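Side-chain contacts in vacuolar protein sorting protein 36 (Saccharomyces cerevisiae, PDB 2CAY), which probably binds membrane lipids through its N-terminal PH-like GLUE domain, linking the ESCRT-II complex to membranes and to its ESCRT partner complex in multivesicular-body sorting: residues D67-P70 against T71-L75; K44-L48 against Q49-G53; P23-R26 against E27-D31. One frame throughout, in Å; residues are numbered along the deposited sequence.

Contact 1. Residues D67-P70 against T71-L75; sequences DAKP and TQNSL
K69 meets residues of 71-75, namely Q72 and N73, through both its backbone and its side chain. Its carbonyl oxygen takes two amide hydrogens. N73 N comes nearly head-on to the C=O, 2.9 Å from K69 O, at a C=O...N angle of 175°. Q72 N, 3.2 Å from the same K69 O, instead stands well above the carbonyl plane, so the two donors arrive from different directions. The aliphatic part of K69 runs out extended beside N73, the two side chains pointing the same way, while the Q72 side chain slants across it with NE2 4.1 Å from K69 CD. K69 N is itself hydrogen-bonded to D66 OD2.

These bonds make a short, weakly bonded helical turn at 70-73. It joins strands 61-66 and 75-78, antiparallel neighbours in one sheet of the PH-like fold, and the P70 ring packs on I65.

P70 O has two partners, a hydroxyl and a water. S74 OG donates to P70 O at 2.6 Å, lying in the carbonyl plane on a lone pair. The first torsion of S74 (-58°), with OG opposite the carbonyl carbon, turns the hydroxyl back toward this oxygen, and OG is also bonded to D66 N. A bridging water adds a hydrogen to P70 O at 2.7 Å and accepts from S74 N at 2.9 Å. With an alanine at S74 the hydroxyl is gone, and P70 O would probably keep just the water among these two partners while D66 N is left without its acceptor.

Contact 2. Residues K44-L48 against Q49-G53; sequences KSKIL and QRQRG
A type II beta turn from I47 to R50 carries the chain out of strand 45-46, and its defining bond runs from R50 N to I47 O at 3.1 Å. The N-H points reasonably well at the oxygen (151°), although the donor stands above the carbonyl plane. Q49 fills the third position of the turn with a positive phi of 72°. For a residue that has a CB this is a close fit, and Q49 CB lies 2.8 Å from L48 O.

The side chains at the two ends of the turn meet on one flank. I47 CG2, the branch opposite the backbone N, presses on R50 CG at 3.4 Å, a tight methyl-to-methylene contact where the two chains slant past each other. R50 then bends at its second torsion (-72°), which folds the guanidinium back toward the turn's backbone. NH1 donates to Q49 O at 2.8 Å, with that oxygen close to the guanidinium plane but the nitrogen well above the carbonyl plane. This bond ties the arginine to the backbone of the preceding residue.

Strand 45-46 is an edge strand of the second antiparallel sheet of the PH-like domain, paired with strand 38-42, and the turn starts the crossing to strand 53-58. I47 packs on L40 and H42 of strand 38-42, and R50 also lies on L40.

K46 and Q51 meet on another side, crossing at about a right angle. Q51 is bent at its own second torsion, which brings Q51 CD to 3.9 Å from K46 CD. Q51 CG approaches the turn carbonyl as well, 3.7 Å from I47 O. The K46 side chain lies about 5 Å from a sulfate ion, probably from the crystallisation liquor.

Contact 3. Residues P23-R26 against E27-D31; sequences PLLR and EGEKD
R26 and E29 stand at the two ends of a type II beta turn that leads into strand 31-35 of the PH-like domain. E29 N donates to R26 O at 2.9 Å, the bond that closes the turn. G28 takes the third position with a positive phi, a region where a residue without a CB sits easily.

The E29 side chain adds a second bond to the same pair. Its CG is anti to the backbone N (chi1 -173°) and the chain is extended beyond, which sends the carboxylate back toward the start of the turn. There R26 N donates to E29 OE1 at 2.8 Å, an almost straight bond (171°) that uses the oxygen's anti lone pair. E29 OE2 is held separately, by a salt bridge to R61 and a hydrogen bond from T58, so both oxygens of this buried group are engaged and its rotation is fixed.

R26 leaves the backbone beside E29, with CG 3.5 Å from E29 OE1, and bends at its third torsion to carry the guanidinium onward to E78 and Q60. The guanidinium and carboxylate planes are only 20° apart, yet they are not paired. R26 NE is 4.1 Å from E29 OE1, and that oxygen lies well out of the guanidinium plane, so no N-H is aimed at it and the attraction is one of charge alone.

L25 covers the carboxylate from another direction. Its side chain crosses E29 at about a right angle, and L25 CG lies 4.0 Å from E29 CD. Across the mouth of the turn a single water donates to R26 O at 2.8 Å and to E29 O at 3.1 Å.

In the fold
From the N terminus, contact 3 comes first, closing the turn late in the loop between strands 13-14 and 31-35, both outermost strands of one sheet. Contact 2 follows where edge strand 45-46 of the other sheet is left for strand 53-58, and contact 1 closes the short connection from strand 61-66 to 75-78. The three lie in series, and none nests in or crosses another. Contacts 1 and 2 touch: D67 N is probably hydrogen-bonded to R52 O at 2.9 Å, and R50 packs against N73. Contact 3 stands apart, its centre about 17 Å from that of contact 1 and about 24 Å from that of contact 2, across the chain's centre from the latter.

Contact 1. Residues D67-P70 against T71-L75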
loop_
_atom_site.group_PDB
_atom_site.type_symbol
_atom_site.label_atom_id
_atom_site.label_comp_id
_atom_site.label_asym_id
_atom_site.label_seq_id
_atom_site.Cartn_x
_atom_site.Cartn_y
_atom_site.Cartn_z
ATOM N N ASP A 67 14.377 -26.099 -0.482
ATOM C CA ASP A 67 14.623 -26.877 -1.693
ATOM C C ASP A 67 15.963 -27.622 -1.598
ATOM O O ASP A 67 16.023 -28.802 -1.924
ATOM C CB ASP A 67 14.610 -26.009 -2.950
ATOM C CG ASP A 67 13.185 -25.702 -3.459
ATOM O OD1 ASP A 67 12.172 -26.265 -2.952
ATOM O OD2 ASP A 67 13.087 -24.892 -4.405
ATOM N N ALA A 68 17.004 -26.929 -1.132
ATOM C CA ALA A 68 18.372 -27.445 -1.140
ATOM C C ALA A 68 18.600 -28.494 -0.038
ATOM O O ALA A 68 19.119 -29.590 -0.311
ATOM C CB ALA A 68 19.394 -26.289 -1.031
ATOM N N LYS A 69 18.204 -28.177 1.192
ATOM C CA LYS A 69 18.429 -29.080 2.327
ATOM C C LYS A 69 17.149 -29.265 3.150
ATOM O O LYS A 69 17.034 -28.699 4.243
ATOM C CB LYS A 69 19.563 -28.524 3.195
ATOM C CG LYS A 69 20.870 -28.251 2.437
ATOM C CD LYS A 69 21.854 -27.479 3.301
ATOM C CE LYS A 69 22.963 -26.867 2.448
ATOM N NZ LYS A 69 23.624 -25.706 3.141
ATOM N N PRO A 70 16.175 -30.036 2.617
ATOM C CA PRO A 70 14.866 -30.115 3.304
ATOM C C PRO A 70 14.903 -30.703 4.708
ATOM O O PRO A 70 14.135 -30.284 5.570
ATOM C CB PRO A 70 14.000 -30.962 2.368
ATOM C CG PRO A 70 14.955 -31.672 1.456
ATOM C CD PRO A 70 16.189 -30.807 1.360
ATOM N N THR A 71 15.790 -31.675 4.943
ATOM C CA THR A 71 15.838 -32.329 6.262
ATOM C C THR A 71 16.595 -31.516 7.300
ATOM O O THR A 71 16.634 -31.919 8.468
ATOM C CB THR A 71 16.501 -33.736 6.216
ATOM O OG1 THR A 71 17.833 -33.575 5.746
ATOM C CG2 THR A 71 15.758 -34.658 5.287
ATOM N N GLN A 72 17.220 -30.410 6.887
ATOM C CA GLN A 72 17.978 -29.550 7.800
ATOM C C GLN A 72 17.365 -28.158 7.978
ATOM O O GLN A 72 17.316 -27.618 9.089
ATOM C CB GLN A 72 19.391 -29.329 7.263
ATOM C CG GLN A 72 20.315 -30.515 7.363
ATOM C CD GLN A 72 21.679 -30.173 6.815
ATOM O OE1 GLN A 72 22.394 -29.344 7.386
ATOM N NE2 GLN A 72 22.043 -30.788 5.690
ATOM N N ASN A 73 16.941 -27.568 6.864
ATOM C CA ASN A 73 16.613 -26.135 6.828
ATOM C C ASN A 73 15.115 -25.797 6.691
ATOM O O ASN A 73 14.735 -24.656 6.425
ATOM C CB ASN A 73 17.466 -25.445 5.764
ATOM C CG ASN A 73 18.976 -25.479 6.105
ATOM O OD1 ASN A 73 19.359 -25.906 7.195
ATOM N ND2 ASN A 73 19.817 -25.032 5.178
ATOM N N SER A 74 14.272 -26.780 6.936
ATOM C CA SER A 74 12.818 -26.571 6.966
ATOM C C SER A 74 12.309 -26.012 8.304
ATOM O O SER A 74 12.868 -26.306 9.392
ATOM C CB SER A 74 12.095 -27.867 6.575
ATOM O OG SER A 74 12.526 -28.262 5.282
ATOM N N LEU A 75 11.263 -25.192 8.221
ATOM C CA LEU A 75 10.751 -24.428 9.375
ATOM C C LEU A 75 9.236 -24.397 9.431
ATOM O O LEU A 75 8.570 -24.480 8.389
ATOM C CB LEU A 75 11.272 -22.981 9.344
ATOM C CG LEU A 75 12.772 -22.712 9.514
ATOM C CD1 LEU A 75 13.071 -21.257 9.166
ATOM C CD2 LEU A 75 13.218 -23.076 10.958
HETATM O O HOH W 1 14.444 -29.445 8.142
#

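Contact 2. Residues K44-L48 against Q49-G53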
loop_
_atom_site.group_PDB
_atom_site.type_symbol
_atom_site.label_atom_id
_atom_site.label_comp_id
_atom_site.label_asym_id
_atom_site.label_seq_id
_atom_site.Cartn_x
_atom_site.Cartn_y
_atom_site.Cartn_z
ATOM N N LYS A 44 11.945 -6.736 7.669
ATOM C CA LYS A 44 12.284 -6.285 6.322
ATOM C C LYS A 44 13.440 -7.062 5.663
ATOM O O LYS A 44 13.697 -6.858 4.497
ATOM C CB LYS A 44 12.608 -4.780 6.303
ATOM C CG LYS A 44 11.574 -3.923 7.005
ATOM C CD LYS A 44 11.976 -2.478 6.994
ATOM C CE LYS A 44 10.898 -1.621 7.619
ATOM N NZ LYS A 44 11.291 -0.201 7.571
ATOM N N SER A 45 14.136 -7.926 6.396
ATOM C CA SER A 45 15.366 -8.581 5.891
ATOM C C SER A 45 15.171 -10.012 5.385
ATOM O O SER A 45 14.491 -10.788 6.021
ATOM C CB SER A 45 16.384 -8.668 7.022
ATOM O OG SER A 45 16.676 -7.376 7.504
ATOM N N LYS A 46 15.812 -10.380 4.274
ATOM C CA LYS A 46 15.793 -11.783 3.838
ATOM C C LYS A 46 16.384 -12.696 4.901
ATOM O O LYS A 46 17.396 -12.337 5.540
ATOM C CB LYS A 46 16.595 -11.972 2.559
ATOM C CG LYS A 46 15.973 -11.330 1.373
ATOM C CD LYS A 46 16.801 -11.593 0.153
ATOM C CE LYS A 46 16.266 -10.811 -0.995
ATOM N NZ LYS A 46 17.030 -11.188 -2.203
ATOM N N ILE A 47 15.740 -13.843 5.121
ATOM C CA ILE A 47 16.357 -14.918 5.891
ATOM C C ILE A 47 17.336 -15.626 4.949
ATOM O O ILE A 47 16.937 -16.342 4.028
ATOM C CB ILE A 47 15.360 -15.938 6.493
ATOM C CG1 ILE A 47 14.400 -15.253 7.478
ATOM C CG2 ILE A 47 16.146 -17.097 7.178
ATOM C CD1 ILE A 47 13.337 -16.160 8.147
ATOM N N LEU A 48 18.631 -15.424 5.213
ATOM C CA LEU A 48 19.696 -15.970 4.368
ATOM C C LEU A 48 19.618 -17.486 4.371
ATOM O O LEU A 48 19.362 -18.101 5.416
ATOM C CB LEU A 48 21.068 -15.480 4.863
ATOM C CG LEU A 48 21.247 -13.961 4.975
ATOM C CD1 LEU A 48 22.686 -13.649 5.330
ATOM C CD2 LEU A 48 20.818 -13.211 3.676
ATOM N N GLN A 49 19.778 -18.092 3.198
ATOM C CA GLN A 49 19.715 -19.559 3.102
ATOM C C GLN A 49 18.304 -20.153 3.270
ATOM O O GLN A 49 18.130 -21.377 3.374
ATOM C CB GLN A 49 20.709 -20.210 4.086
ATOM C CG GLN A 49 22.157 -19.749 3.881
ATOM C CD GLN A 49 22.581 -19.803 2.426
ATOM O OE1 GLN A 49 22.426 -20.831 1.757
ATOM N NE2 GLN A 49 23.115 -18.692 1.923
ATOM N N ARG A 50 17.282 -19.292 3.306
ATOM C CA ARG A 50 15.907 -19.788 3.276
ATOM C C ARG A 50 15.164 -19.022 2.188
ATOM O O ARG A 50 14.078 -18.512 2.414
ATOM C CB ARG A 50 15.196 -19.594 4.616
ATOM C CG ARG A 50 15.901 -20.193 5.888
ATOM C CD ARG A 50 15.835 -21.672 5.920
ATOM N NE ARG A 50 16.606 -22.221 7.042
ATOM C CZ ARG A 50 17.939 -22.366 7.055
ATOM N NH1 ARG A 50 18.686 -22.014 6.005
ATOM N NH2 ARG A 50 18.536 -22.890 8.128
ATOM N N GLN A 51 15.778 -18.959 1.019
ATOM C CA GLN A 51 15.302 -18.158 -0.091
ATOM C C GLN A 51 14.604 -18.914 -1.235
ATOM O O GLN A 51 14.068 -18.281 -2.153
ATOM C CB GLN A 51 16.447 -17.284 -0.614
ATOM C CG GLN A 51 16.779 -16.130 0.348
ATOM C CD GLN A 51 15.523 -15.286 0.714
ATOM O OE1 GLN A 51 15.147 -15.198 1.866
ATOM N NE2 GLN A 51 14.903 -14.684 -0.279
ATOM N N ARG A 52 14.587 -20.249 -1.176
ATOM C CA ARG A 52 13.901 -21.045 -2.199
ATOM C C ARG A 52 13.426 -22.364 -1.603
ATOM O O ARG A 52 14.220 -23.296 -1.339
ATOM C CB ARG A 52 14.782 -21.268 -3.428
ATOM C CG ARG A 52 14.065 -21.907 -4.620
ATOM C CD ARG A 52 15.026 -22.073 -5.808
ATOM N NE ARG A 52 15.585 -20.771 -6.214
ATOM C CZ ARG A 52 16.806 -20.326 -5.906
ATOM N NH1 ARG A 52 17.647 -21.086 -5.195
ATOM N NH2 ARG A 52 17.191 -19.115 -6.321
ATOM N N GLY A 53 12.121 -22.415 -1.379
ATOM C CA GLY A 53 11.458 -23.550 -0.781
ATOM C C GLY A 53 10.007 -23.641 -1.210
ATOM O O GLY A 53 9.456 -22.712 -1.850
#

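Contact 3. Residues P23-R26 against E27-D31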
loop_
_atom_site.group_PDB
_atom_site.type_symbol
_atom_site.label_atom_id
_atom_site.label_comp_id
_atom_site.label_asym_id
_atom_site.label_seq_id
_atom_site.Cartn_x
_atom_site.Cartn_y
_atom_site.Cartn_z
ATOM N N PRO A 23 6.866 -32.949 4.399
ATOM C CA PRO A 23 6.848 -32.698 5.852
ATOM C C PRO A 23 6.142 -33.806 6.623
ATOM O O PRO A 23 5.168 -34.387 6.129
ATOM C CB PRO A 23 6.083 -31.369 5.992
ATOM C CG PRO A 23 5.279 -31.249 4.729
ATOM C CD PRO A 23 6.014 -32.000 3.651
ATOM N N LEU A 24 6.639 -34.094 7.819
ATOM C CA LEU A 24 6.026 -35.082 8.691
ATOM C C LEU A 24 5.073 -34.333 9.601
ATOM O O LEU A 24 5.490 -33.518 10.418
ATOM C CB LEU A 24 7.103 -35.839 9.503
ATOM C CG LEU A 24 8.169 -36.558 8.655
ATOM C CD1 LEU A 24 9.166 -37.324 9.519
ATOM C CD2 LEU A 24 7.533 -37.485 7.644
ATOM N N LEU A 25 3.785 -34.591 9.429
ATOM C CA LEU A 25 2.739 -33.774 10.032
ATOM C C LEU A 25 2.239 -34.375 11.330
ATOM O O LEU A 25 2.382 -35.587 11.575
ATOM C CB LEU A 25 1.605 -33.579 9.024
ATOM C CG LEU A 25 1.565 -32.369 8.054
ATOM C CD1 LEU A 25 2.808 -31.498 7.935
ATOM C CD2 LEU A 25 1.000 -32.721 6.690
ATOM N N ARG A 26 1.659 -33.520 12.163
ATOM C CA ARG A 26 1.147 -33.938 13.452
ATOM C C ARG A 26 -0.150 -34.733 13.319
ATOM O O ARG A 26 -0.804 -34.699 12.267
ATOM C CB ARG A 26 1.022 -32.723 14.373
ATOM C CG ARG A 26 2.367 -32.007 14.461
ATOM C CD ARG A 26 2.506 -31.035 15.608
ATOM N NE ARG A 26 1.741 -29.820 15.410
ATOM C CZ ARG A 26 2.185 -28.569 15.583
ATOM N NH1 ARG A 26 3.428 -28.285 15.950
ATOM N NH2 ARG A 26 1.347 -27.578 15.369
ATOM N N GLU A 27 -0.501 -35.482 14.365
ATOM C CA GLU A 27 -1.732 -36.251 14.340
ATOM C C GLU A 27 -2.920 -35.346 13.998
ATOM O O GLU A 27 -3.139 -34.312 14.638
ATOM C CB GLU A 27 -1.959 -36.989 15.669
ATOM C CG GLU A 27 -3.253 -37.818 15.708
ATOM C CD GLU A 27 -3.131 -39.106 16.541
ATOM O OE1 GLU A 27 -2.033 -39.743 16.564
ATOM O OE2 GLU A 27 -4.151 -39.494 17.160
ATOM N N GLY A 28 -3.669 -35.724 12.968
ATOM C CA GLY A 28 -4.871 -34.975 12.594
ATOM C C GLY A 28 -4.582 -33.648 11.887
ATOM O O GLY A 28 -5.502 -32.908 11.543
ATOM N N GLU A 29 -3.307 -33.332 11.691
ATOM C CA GLU A 29 -2.939 -32.144 10.913
ATOM C C GLU A 29 -2.989 -32.456 9.401
ATOM O O GLU A 29 -2.378 -33.431 8.950
ATOM C CB GLU A 29 -1.551 -31.670 11.344
ATOM C CG GLU A 29 -1.136 -30.353 10.712
ATOM C CD GLU A 29 0.334 -29.990 10.978
ATOM O OE1 GLU A 29 1.132 -30.843 11.456
ATOM O OE2 GLU A 29 0.704 -28.838 10.681
ATOM N N LYS A 30 -3.707 -31.629 8.627
ATOM C CA LYS A 30 -3.960 -31.909 7.210
ATOM C C LYS A 30 -3.452 -30.794 6.293
ATOM O O LYS A 30 -3.628 -29.613 6.628
ATOM C CB LYS A 30 -5.464 -32.108 6.968
ATOM C CG LYS A 30 -6.042 -33.422 7.532
ATOM C CD LYS A 30 -7.598 -33.420 7.410
ATOM C CE LYS A 30 -8.207 -34.681 8.007
ATOM N NZ LYS A 30 -7.543 -34.995 9.316
ATOM N N ASP A 31 -2.835 -31.144 5.152
ATOM C CA ASP A 31 -2.454 -30.086 4.205
ATOM C C ASP A 31 -3.641 -29.458 3.458
ATOM O O ASP A 31 -4.619 -30.137 3.110
ATOM C CB ASP A 31 -1.256 -30.395 3.305
ATOM C CG ASP A 31 -1.442 -31.615 2.431
ATOM O OD1 ASP A 31 -2.549 -32.228 2.413
ATOM O OD2 ASP A 31 -0.432 -31.976 1.767
HETATM O O HOH W 2 -1.224 -36.171 9.863
#